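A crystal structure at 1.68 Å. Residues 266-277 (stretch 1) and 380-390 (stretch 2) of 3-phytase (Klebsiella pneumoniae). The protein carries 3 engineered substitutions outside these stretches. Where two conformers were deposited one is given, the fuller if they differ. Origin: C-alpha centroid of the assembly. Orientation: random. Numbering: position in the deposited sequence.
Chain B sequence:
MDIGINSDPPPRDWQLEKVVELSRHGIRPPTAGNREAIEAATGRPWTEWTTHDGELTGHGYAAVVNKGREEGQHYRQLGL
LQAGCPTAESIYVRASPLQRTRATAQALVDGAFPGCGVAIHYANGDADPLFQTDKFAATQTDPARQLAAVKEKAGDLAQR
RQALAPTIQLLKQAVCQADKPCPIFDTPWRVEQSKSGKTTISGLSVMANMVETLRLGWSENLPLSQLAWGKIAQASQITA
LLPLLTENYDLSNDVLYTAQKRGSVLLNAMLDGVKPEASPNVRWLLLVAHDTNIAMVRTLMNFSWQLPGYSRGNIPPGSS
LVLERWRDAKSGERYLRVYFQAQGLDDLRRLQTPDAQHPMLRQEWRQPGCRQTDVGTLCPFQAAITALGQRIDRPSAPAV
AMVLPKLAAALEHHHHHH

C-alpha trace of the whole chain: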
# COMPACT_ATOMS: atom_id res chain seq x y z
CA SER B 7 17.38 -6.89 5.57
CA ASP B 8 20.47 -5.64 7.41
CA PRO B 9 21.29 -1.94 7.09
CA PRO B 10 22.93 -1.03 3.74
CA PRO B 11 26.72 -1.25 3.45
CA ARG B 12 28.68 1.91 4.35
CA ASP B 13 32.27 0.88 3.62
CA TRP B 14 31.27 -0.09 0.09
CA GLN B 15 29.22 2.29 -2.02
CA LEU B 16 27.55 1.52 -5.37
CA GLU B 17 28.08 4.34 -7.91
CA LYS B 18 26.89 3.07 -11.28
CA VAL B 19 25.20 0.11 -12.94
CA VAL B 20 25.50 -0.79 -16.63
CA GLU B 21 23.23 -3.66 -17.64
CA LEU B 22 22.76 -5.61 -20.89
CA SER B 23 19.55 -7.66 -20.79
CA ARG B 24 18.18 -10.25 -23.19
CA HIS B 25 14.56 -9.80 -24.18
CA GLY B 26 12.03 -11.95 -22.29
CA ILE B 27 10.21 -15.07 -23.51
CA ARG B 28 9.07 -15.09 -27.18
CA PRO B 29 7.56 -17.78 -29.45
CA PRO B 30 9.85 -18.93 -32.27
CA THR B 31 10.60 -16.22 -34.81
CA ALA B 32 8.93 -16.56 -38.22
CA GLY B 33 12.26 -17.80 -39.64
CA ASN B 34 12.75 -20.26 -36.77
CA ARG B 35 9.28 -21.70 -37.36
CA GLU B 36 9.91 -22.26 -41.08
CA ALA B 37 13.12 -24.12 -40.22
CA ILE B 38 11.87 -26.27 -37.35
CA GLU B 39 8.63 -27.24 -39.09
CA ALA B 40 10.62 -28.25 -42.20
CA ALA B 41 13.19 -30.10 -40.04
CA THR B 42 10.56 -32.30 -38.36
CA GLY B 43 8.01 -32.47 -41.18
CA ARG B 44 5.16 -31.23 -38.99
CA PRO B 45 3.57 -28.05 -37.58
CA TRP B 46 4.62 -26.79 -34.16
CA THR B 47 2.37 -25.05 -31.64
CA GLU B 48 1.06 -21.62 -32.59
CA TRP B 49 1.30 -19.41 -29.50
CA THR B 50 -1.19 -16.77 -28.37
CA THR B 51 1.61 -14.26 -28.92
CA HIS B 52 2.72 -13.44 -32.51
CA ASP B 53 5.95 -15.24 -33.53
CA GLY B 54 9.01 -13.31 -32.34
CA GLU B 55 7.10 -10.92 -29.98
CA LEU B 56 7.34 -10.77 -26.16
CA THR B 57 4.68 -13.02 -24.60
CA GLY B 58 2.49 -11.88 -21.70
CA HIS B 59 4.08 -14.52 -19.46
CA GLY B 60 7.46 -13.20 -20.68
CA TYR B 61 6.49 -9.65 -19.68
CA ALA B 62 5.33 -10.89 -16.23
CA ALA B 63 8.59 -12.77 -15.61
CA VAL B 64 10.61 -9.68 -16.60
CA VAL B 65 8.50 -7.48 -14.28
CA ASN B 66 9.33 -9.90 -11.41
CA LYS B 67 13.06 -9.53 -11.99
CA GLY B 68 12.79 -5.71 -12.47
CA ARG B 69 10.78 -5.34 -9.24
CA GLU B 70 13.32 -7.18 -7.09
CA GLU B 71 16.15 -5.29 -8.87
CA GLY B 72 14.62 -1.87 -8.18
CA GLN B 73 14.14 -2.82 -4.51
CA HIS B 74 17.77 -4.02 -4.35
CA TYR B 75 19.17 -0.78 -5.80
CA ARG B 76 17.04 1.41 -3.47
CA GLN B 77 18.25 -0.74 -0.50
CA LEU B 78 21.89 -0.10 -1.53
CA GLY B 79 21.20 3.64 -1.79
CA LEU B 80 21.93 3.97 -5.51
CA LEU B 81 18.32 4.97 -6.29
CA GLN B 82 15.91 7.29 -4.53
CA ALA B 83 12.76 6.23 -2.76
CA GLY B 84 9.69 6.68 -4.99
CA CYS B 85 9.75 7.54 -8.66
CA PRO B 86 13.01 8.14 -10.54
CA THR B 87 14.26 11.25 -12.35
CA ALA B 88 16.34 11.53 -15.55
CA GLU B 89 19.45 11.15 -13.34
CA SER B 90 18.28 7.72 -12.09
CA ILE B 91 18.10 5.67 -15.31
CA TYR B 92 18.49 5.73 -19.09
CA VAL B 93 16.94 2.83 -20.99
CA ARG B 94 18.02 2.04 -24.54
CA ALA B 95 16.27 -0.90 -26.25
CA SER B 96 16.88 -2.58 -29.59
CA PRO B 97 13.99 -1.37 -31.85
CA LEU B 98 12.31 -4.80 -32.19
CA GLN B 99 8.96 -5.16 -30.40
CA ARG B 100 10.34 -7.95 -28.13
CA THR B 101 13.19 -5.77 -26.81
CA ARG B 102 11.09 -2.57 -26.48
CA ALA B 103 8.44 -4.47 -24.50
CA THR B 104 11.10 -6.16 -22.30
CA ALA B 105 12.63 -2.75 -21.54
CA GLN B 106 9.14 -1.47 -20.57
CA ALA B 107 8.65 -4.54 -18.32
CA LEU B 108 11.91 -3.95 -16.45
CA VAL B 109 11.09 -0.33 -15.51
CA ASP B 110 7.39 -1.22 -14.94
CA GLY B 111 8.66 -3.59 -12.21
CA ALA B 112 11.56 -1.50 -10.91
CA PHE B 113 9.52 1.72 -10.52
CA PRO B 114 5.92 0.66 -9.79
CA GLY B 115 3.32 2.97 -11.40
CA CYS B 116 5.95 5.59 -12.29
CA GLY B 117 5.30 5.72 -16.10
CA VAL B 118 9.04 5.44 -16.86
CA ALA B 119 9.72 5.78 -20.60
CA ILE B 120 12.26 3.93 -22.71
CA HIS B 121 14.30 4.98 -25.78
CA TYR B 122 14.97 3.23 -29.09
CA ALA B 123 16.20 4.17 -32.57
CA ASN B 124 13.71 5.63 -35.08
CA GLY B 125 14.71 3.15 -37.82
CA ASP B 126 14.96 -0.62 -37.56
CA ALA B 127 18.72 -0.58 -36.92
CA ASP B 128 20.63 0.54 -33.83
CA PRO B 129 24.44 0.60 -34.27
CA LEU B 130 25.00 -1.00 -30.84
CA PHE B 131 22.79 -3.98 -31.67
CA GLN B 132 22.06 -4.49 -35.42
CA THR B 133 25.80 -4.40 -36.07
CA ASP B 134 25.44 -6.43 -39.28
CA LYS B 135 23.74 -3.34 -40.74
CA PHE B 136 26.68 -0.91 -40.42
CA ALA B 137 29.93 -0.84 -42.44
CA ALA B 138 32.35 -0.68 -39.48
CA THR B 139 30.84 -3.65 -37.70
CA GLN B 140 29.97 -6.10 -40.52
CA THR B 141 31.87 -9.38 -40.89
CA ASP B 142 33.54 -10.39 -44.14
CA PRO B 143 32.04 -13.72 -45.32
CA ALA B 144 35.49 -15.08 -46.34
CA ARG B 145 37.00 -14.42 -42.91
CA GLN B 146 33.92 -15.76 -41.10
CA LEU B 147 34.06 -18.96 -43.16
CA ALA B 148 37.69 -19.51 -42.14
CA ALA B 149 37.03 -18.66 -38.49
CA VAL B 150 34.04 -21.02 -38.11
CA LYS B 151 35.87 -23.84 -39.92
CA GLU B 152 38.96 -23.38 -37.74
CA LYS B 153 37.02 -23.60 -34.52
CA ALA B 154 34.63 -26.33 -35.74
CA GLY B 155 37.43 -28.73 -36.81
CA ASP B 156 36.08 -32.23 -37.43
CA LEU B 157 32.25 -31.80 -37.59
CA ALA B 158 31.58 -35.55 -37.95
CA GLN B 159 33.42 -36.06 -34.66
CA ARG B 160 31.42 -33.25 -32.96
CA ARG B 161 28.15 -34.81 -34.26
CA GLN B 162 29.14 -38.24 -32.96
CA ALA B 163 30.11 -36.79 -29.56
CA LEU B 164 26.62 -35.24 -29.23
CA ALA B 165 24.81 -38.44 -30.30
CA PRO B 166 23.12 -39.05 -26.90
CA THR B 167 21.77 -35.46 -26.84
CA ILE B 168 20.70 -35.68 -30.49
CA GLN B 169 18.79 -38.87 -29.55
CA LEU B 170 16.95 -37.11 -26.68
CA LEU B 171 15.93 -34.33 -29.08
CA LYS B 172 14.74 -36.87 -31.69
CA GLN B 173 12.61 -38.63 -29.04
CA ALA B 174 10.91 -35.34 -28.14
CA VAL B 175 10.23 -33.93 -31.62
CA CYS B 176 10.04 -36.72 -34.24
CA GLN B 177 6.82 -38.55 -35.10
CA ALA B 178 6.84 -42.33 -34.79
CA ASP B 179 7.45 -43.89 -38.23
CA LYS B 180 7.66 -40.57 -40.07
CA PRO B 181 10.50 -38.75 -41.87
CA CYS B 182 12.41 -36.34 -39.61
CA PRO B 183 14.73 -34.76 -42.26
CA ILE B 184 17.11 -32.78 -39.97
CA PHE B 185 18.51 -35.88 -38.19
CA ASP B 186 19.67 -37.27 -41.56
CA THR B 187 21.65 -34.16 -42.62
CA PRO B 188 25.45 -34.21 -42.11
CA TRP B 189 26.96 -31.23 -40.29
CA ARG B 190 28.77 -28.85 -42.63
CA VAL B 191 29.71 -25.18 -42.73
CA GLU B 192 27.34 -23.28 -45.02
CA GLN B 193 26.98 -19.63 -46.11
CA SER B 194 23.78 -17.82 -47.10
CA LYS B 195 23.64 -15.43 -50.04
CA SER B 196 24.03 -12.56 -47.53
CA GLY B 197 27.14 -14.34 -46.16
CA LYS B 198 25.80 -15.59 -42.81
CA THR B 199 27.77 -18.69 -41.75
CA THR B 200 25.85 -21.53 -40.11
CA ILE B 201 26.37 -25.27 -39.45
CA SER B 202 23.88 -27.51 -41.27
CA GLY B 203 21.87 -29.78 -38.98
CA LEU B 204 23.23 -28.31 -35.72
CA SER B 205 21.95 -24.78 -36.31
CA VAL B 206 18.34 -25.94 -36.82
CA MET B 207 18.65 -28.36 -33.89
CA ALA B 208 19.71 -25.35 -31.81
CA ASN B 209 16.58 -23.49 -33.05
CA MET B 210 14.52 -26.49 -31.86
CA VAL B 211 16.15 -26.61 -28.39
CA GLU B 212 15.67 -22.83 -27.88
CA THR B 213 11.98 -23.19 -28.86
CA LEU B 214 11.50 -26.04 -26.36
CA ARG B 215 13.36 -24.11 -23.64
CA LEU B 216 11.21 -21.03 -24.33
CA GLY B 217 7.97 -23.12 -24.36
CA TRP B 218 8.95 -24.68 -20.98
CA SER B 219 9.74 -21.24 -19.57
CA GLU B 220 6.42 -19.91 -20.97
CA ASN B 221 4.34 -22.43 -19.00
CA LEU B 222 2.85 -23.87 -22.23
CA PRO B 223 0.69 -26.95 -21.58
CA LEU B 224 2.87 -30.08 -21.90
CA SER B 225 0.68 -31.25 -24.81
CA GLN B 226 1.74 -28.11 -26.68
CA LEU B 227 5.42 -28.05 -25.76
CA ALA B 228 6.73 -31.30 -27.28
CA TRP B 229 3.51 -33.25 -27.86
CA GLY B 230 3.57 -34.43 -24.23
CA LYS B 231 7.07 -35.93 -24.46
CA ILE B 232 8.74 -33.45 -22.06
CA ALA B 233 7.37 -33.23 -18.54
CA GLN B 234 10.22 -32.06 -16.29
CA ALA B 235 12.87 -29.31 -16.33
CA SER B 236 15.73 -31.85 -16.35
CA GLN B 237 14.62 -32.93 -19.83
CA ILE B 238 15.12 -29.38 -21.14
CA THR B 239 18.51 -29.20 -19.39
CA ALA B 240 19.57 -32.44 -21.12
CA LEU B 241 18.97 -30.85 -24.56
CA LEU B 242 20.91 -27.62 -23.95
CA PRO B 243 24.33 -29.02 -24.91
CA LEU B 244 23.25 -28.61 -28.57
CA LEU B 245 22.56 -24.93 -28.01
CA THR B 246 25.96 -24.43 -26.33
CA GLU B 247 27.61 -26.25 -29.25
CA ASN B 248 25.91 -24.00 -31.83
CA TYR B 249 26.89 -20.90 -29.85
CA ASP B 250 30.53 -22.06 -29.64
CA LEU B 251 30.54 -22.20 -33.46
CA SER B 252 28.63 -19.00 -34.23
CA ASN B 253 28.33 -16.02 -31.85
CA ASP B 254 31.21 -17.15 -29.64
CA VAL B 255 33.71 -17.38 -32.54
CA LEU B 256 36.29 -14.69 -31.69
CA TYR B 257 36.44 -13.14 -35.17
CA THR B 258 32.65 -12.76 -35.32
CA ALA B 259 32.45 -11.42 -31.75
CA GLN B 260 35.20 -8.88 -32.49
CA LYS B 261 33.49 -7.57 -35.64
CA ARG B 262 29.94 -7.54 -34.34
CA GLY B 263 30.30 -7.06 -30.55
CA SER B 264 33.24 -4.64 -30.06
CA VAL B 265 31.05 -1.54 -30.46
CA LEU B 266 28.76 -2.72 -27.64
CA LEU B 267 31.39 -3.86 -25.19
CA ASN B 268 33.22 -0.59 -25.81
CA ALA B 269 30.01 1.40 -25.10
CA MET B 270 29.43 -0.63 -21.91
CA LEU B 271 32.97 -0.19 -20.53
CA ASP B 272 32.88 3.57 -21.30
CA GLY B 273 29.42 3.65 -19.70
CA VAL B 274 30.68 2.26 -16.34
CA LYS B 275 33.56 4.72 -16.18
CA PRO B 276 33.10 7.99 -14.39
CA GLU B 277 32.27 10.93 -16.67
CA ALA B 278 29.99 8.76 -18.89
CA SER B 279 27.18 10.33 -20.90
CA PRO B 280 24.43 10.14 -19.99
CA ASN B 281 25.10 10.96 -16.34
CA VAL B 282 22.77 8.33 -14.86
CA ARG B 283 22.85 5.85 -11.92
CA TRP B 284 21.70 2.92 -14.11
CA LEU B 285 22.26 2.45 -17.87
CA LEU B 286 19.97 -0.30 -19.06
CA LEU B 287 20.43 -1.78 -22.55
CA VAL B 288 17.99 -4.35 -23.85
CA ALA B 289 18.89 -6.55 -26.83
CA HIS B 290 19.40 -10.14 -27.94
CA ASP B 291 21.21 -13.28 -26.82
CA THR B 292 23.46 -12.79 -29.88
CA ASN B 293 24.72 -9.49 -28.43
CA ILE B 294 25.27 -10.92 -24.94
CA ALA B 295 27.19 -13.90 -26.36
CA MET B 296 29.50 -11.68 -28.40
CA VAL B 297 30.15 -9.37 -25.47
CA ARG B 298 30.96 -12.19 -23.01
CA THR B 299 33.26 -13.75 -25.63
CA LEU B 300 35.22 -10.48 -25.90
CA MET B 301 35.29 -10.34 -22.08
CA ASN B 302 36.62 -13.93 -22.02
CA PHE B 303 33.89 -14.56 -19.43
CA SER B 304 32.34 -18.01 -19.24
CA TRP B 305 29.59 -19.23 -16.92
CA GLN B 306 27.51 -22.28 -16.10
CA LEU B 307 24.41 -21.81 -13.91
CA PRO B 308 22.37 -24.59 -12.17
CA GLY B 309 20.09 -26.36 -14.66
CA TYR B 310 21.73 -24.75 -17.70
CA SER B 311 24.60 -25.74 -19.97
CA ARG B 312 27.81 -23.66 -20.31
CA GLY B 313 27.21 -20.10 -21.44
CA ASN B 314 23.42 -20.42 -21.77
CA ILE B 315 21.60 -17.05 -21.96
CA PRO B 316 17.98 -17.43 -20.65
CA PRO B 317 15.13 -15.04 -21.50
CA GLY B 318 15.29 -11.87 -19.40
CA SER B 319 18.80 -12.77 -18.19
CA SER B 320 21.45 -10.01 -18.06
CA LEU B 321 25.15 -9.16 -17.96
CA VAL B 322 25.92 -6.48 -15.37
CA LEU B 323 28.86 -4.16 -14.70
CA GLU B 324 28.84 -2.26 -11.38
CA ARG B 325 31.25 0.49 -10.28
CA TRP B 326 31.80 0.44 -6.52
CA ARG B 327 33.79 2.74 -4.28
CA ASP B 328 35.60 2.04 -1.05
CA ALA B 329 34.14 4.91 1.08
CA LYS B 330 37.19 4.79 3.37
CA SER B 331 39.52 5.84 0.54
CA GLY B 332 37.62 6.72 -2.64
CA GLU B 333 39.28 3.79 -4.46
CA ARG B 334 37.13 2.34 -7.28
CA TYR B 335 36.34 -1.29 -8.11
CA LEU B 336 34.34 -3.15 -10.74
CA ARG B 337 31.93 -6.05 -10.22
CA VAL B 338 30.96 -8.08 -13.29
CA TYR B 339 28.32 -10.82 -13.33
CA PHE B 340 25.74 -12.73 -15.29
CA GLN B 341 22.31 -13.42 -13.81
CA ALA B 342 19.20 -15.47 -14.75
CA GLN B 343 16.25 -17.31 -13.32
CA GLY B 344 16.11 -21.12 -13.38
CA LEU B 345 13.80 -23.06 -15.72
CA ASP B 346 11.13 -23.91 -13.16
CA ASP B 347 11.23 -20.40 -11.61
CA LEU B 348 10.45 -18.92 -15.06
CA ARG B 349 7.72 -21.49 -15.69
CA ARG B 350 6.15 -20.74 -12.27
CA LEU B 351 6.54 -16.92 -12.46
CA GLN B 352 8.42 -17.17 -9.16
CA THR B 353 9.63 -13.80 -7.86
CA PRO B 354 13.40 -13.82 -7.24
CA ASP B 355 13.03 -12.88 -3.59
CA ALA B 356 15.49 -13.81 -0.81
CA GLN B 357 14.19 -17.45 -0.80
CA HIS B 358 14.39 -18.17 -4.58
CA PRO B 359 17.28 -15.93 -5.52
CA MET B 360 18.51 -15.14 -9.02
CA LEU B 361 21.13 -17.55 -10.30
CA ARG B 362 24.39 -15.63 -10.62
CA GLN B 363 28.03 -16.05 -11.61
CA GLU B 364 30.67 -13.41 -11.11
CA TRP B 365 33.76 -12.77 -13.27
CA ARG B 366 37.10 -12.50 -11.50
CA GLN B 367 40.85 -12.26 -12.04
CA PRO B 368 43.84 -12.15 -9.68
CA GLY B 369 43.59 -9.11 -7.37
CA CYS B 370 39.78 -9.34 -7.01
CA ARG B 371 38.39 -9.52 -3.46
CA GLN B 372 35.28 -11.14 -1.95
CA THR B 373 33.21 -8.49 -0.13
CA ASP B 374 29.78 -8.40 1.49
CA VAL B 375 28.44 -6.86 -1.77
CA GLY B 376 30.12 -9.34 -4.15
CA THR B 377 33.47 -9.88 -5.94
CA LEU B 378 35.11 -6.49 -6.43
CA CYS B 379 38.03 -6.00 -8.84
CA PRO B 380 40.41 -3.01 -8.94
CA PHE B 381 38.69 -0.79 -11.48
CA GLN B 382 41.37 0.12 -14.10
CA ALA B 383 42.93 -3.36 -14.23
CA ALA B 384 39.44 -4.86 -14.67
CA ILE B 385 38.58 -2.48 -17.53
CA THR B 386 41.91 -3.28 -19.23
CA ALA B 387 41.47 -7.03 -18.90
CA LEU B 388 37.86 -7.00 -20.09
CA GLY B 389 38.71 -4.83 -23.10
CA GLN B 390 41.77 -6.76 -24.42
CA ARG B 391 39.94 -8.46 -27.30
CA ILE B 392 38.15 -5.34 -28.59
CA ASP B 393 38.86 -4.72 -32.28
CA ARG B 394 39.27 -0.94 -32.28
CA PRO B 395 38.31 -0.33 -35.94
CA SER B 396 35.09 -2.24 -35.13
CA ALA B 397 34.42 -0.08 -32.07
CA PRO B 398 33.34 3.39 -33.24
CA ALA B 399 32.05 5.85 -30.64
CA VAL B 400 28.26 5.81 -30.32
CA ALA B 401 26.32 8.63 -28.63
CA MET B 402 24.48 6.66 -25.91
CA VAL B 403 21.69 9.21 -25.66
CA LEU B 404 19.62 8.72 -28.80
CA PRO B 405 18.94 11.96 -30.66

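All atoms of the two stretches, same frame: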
# COMPACT_ATOMS: atom_id res chain seq x y z
N LEU B 266 29.62 -2.64 -28.82
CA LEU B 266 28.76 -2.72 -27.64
C LEU B 266 29.58 -2.88 -26.38
O LEU B 266 29.33 -2.21 -25.37
CB LEU B 266 27.77 -3.90 -27.80
CG LEU B 266 26.78 -4.17 -26.65
CD1 LEU B 266 25.99 -2.91 -26.23
CD2 LEU B 266 25.82 -5.31 -27.06
N LEU B 267 30.57 -3.76 -26.39
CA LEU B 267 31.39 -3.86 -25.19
C LEU B 267 32.07 -2.52 -24.93
O LEU B 267 32.13 -2.06 -23.79
CB LEU B 267 32.41 -5.00 -25.28
CG LEU B 267 33.38 -5.09 -24.07
CD1 LEU B 267 32.65 -5.30 -22.74
CD2 LEU B 267 34.37 -6.23 -24.25
N ASN B 268 32.60 -1.90 -25.99
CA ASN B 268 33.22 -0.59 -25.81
C ASN B 268 32.30 0.45 -25.15
O ASN B 268 32.74 1.21 -24.24
CB ASN B 268 33.73 -0.06 -27.15
CG ASN B 268 34.55 1.19 -26.98
OD1 ASN B 268 35.57 1.20 -26.26
ND2 ASN B 268 34.11 2.26 -27.61
N ALA B 269 31.05 0.50 -25.62
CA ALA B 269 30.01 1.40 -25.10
C ALA B 269 29.73 1.10 -23.63
O ALA B 269 29.54 2.03 -22.80
CB ALA B 269 28.74 1.31 -25.92
N MET B 270 29.69 -0.18 -23.29
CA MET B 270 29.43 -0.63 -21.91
C MET B 270 30.56 -0.29 -20.96
O MET B 270 30.31 0.19 -19.85
CB MET B 270 29.12 -2.14 -21.88
CG MET B 270 27.76 -2.51 -22.46
SD MET B 270 27.60 -4.30 -22.62
CE MET B 270 27.53 -4.84 -20.91
N LEU B 271 31.81 -0.54 -21.37
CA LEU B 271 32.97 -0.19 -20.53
C LEU B 271 33.11 1.34 -20.32
O LEU B 271 33.38 1.80 -19.21
CB LEU B 271 34.28 -0.75 -21.10
CG LEU B 271 34.37 -2.28 -21.17
CD1 LEU B 271 35.60 -2.64 -21.95
CD2 LEU B 271 34.40 -2.87 -19.74
N ASP B 272 32.91 2.11 -21.39
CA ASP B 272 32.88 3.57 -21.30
C ASP B 272 31.71 4.00 -20.41
O ASP B 272 31.84 4.96 -19.64
CB ASP B 272 32.73 4.18 -22.69
CG ASP B 272 34.06 4.25 -23.43
OD1 ASP B 272 35.12 3.97 -22.81
OD2 ASP B 272 34.05 4.61 -24.63
N GLY B 273 30.59 3.28 -20.50
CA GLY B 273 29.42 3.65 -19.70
C GLY B 273 29.59 3.46 -18.19
O GLY B 273 28.90 4.11 -17.41
N VAL B 274 30.48 2.56 -17.77
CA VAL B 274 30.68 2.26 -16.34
C VAL B 274 31.80 3.11 -15.74
O VAL B 274 32.00 3.14 -14.53
CB VAL B 274 30.91 0.73 -16.08
CG1 VAL B 274 32.37 0.32 -16.41
CG2 VAL B 274 30.52 0.36 -14.64
N LYS B 275 32.54 3.79 -16.61
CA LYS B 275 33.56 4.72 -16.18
C LYS B 275 32.93 6.01 -15.68
O LYS B 275 31.84 6.39 -16.13
CB LYS B 275 34.51 5.02 -17.33
CG LYS B 275 35.47 3.91 -17.61
CD LYS B 275 36.33 4.27 -18.79
CE LYS B 275 37.08 3.05 -19.26
NZ LYS B 275 37.18 3.05 -20.75
N PRO B 276 33.61 6.69 -14.74
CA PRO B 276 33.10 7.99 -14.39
C PRO B 276 33.11 8.89 -15.63
O PRO B 276 33.79 8.61 -16.62
CB PRO B 276 34.09 8.48 -13.32
CG PRO B 276 34.65 7.22 -12.74
CD PRO B 276 34.80 6.33 -13.95
N GLU B 277 32.31 9.94 -15.60
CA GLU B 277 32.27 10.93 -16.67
C GLU B 277 31.53 10.43 -17.93
O GLU B 277 31.57 11.07 -18.98
CB GLU B 277 33.67 11.53 -16.99
CG GLU B 277 34.71 11.60 -15.82
CD GLU B 277 34.19 12.21 -14.48
OE1 GLU B 277 33.03 12.68 -14.38
OE2 GLU B 277 34.99 12.22 -13.50
N PRO B 380 39.87 -4.35 -8.69
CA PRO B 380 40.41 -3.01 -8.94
C PRO B 380 40.02 -2.49 -10.32
O PRO B 380 40.22 -3.16 -11.34
CB PRO B 380 41.93 -3.23 -8.80
CG PRO B 380 41.99 -4.27 -7.73
CD PRO B 380 40.88 -5.23 -8.07
N PHE B 381 39.47 -1.28 -10.34
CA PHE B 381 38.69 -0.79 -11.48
C PHE B 381 39.49 -0.74 -12.79
O PHE B 381 39.05 -1.34 -13.79
CB PHE B 381 38.06 0.58 -11.17
CG PHE B 381 37.16 1.09 -12.26
CD1 PHE B 381 35.81 0.71 -12.29
CD2 PHE B 381 37.64 1.95 -13.25
CE1 PHE B 381 34.95 1.18 -13.31
CE2 PHE B 381 36.80 2.43 -14.27
CZ PHE B 381 35.46 2.03 -14.30
N GLN B 382 40.63 -0.04 -12.82
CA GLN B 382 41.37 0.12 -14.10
C GLN B 382 41.88 -1.20 -14.68
O GLN B 382 41.76 -1.45 -15.88
CB GLN B 382 42.54 1.10 -13.97
CG GLN B 382 43.13 1.48 -15.33
CD GLN B 382 42.05 1.82 -16.36
OE1 GLN B 382 41.26 2.75 -16.14
NE2 GLN B 382 42.01 1.07 -17.47
N ALA B 383 42.46 -2.04 -13.82
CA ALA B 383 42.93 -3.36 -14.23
C ALA B 383 41.79 -4.24 -14.77
O ALA B 383 42.02 -5.06 -15.65
CB ALA B 383 43.62 -4.07 -13.06
N ALA B 384 40.59 -4.08 -14.21
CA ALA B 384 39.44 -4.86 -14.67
C ALA B 384 39.01 -4.40 -16.06
O ALA B 384 38.80 -5.22 -16.97
CB ALA B 384 38.29 -4.75 -13.67
N ILE B 385 38.89 -3.08 -16.23
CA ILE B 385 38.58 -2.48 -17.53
C ILE B 385 39.57 -2.93 -18.61
O ILE B 385 39.17 -3.33 -19.71
CB ILE B 385 38.53 -0.95 -17.43
CG1 ILE B 385 37.42 -0.52 -16.45
CG2 ILE B 385 38.39 -0.30 -18.81
CD1 ILE B 385 35.99 -0.72 -16.96
N THR B 386 40.86 -2.88 -18.29
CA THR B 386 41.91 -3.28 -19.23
C THR B 386 41.79 -4.74 -19.62
O THR B 386 41.87 -5.08 -20.81
CB THR B 386 43.30 -3.01 -18.65
OG1 THR B 386 43.44 -1.60 -18.43
CG2 THR B 386 44.41 -3.48 -19.62
N ALA B 387 41.61 -5.61 -18.63
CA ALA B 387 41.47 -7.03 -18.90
C ALA B 387 40.23 -7.35 -19.73
O ALA B 387 40.29 -8.14 -20.69
CB ALA B 387 41.49 -7.84 -17.59
N LEU B 388 39.11 -6.72 -19.39
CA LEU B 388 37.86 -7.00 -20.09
C LEU B 388 37.86 -6.49 -21.53
O LEU B 388 37.12 -7.01 -22.39
CB LEU B 388 36.66 -6.39 -19.34
CG LEU B 388 36.34 -7.10 -18.02
CD1 LEU B 388 35.42 -6.20 -17.17
CD2 LEU B 388 35.71 -8.48 -18.20
N GLY B 389 38.68 -5.47 -21.80
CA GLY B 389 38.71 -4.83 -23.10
C GLY B 389 39.79 -5.33 -24.07
O GLY B 389 39.86 -4.83 -25.19
N GLN B 390 40.59 -6.31 -23.65
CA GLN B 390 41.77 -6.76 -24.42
C GLN B 390 41.46 -7.22 -25.84
O GLN B 390 42.32 -7.10 -26.72
CB GLN B 390 42.39 -7.99 -23.78
CG GLN B 390 43.07 -7.80 -22.48
CD GLN B 390 43.47 -9.16 -21.92
OE1 GLN B 390 44.44 -9.76 -22.39
NE2 GLN B 390 42.70 -9.67 -20.94

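Two helices, 266-274 and 381-388, pack antiparallel (175° between axes, 11.1 Å at closest approach), joined by van der Waals packing, most of it between apolar side chains; no hydrogen bond crosses between the stretches, and 375 Å², both sides summed, is buried. The backbones come nearest where Leu271 CA lies 6.8 Å from Ile385 CA. Leu271 points toward the partner helix with chi1 m and chi2 t, which sets both methyls against the partner: CD2 sits 3.9 Å from Ile385 CD1 and 4.2 Å from Leu388 CB, and CD1 lies 4.0 Å from Gly389 CA. Gly389 suits this spot, since an ideal CB there would be only 3.5 Å from Leu271 CD1 and 3.2 Å from Ile385 O. Ile385 adopts m for both chi1 and chi2; its CD1 reaches Val274 CG1 (3.8 Å) as well as Leu271, while its CG2 meets Lys275 CE at 3.6 Å. One turn before Leu271, Leu267 (t, p) extends CD2 to within 3.4 Å of the backbone Leu388 O, a van der Waals contact with the partner's backbone. At the other end of the interface, Phe381 (chi1 t, chi2 86°) projects its ring toward stretch 1, so that its tip, CZ, packs against Val274, Lys275 and Pro276: CZ is 3.6 Å from Val274 O, 3.8 Å from Lys275 CA and 4.4 Å from Pro276 CD. Val274, with chi1 p, also brings CG1 to 4.1 Å from Phe381 CZ. Lys275 serves two roles. Its aliphatic chain, m at chi1 and t through chi2 and chi3, runs past Phe381 and Ile385, with CG 3.8 Å from Phe381 CZ; chi4 lies off the wells at 143°, and NZ forms a salt bridge with Asp272 OD1 (3.1 Å) within its own stretch. The charge is thus paired at the margin of the apolar contact.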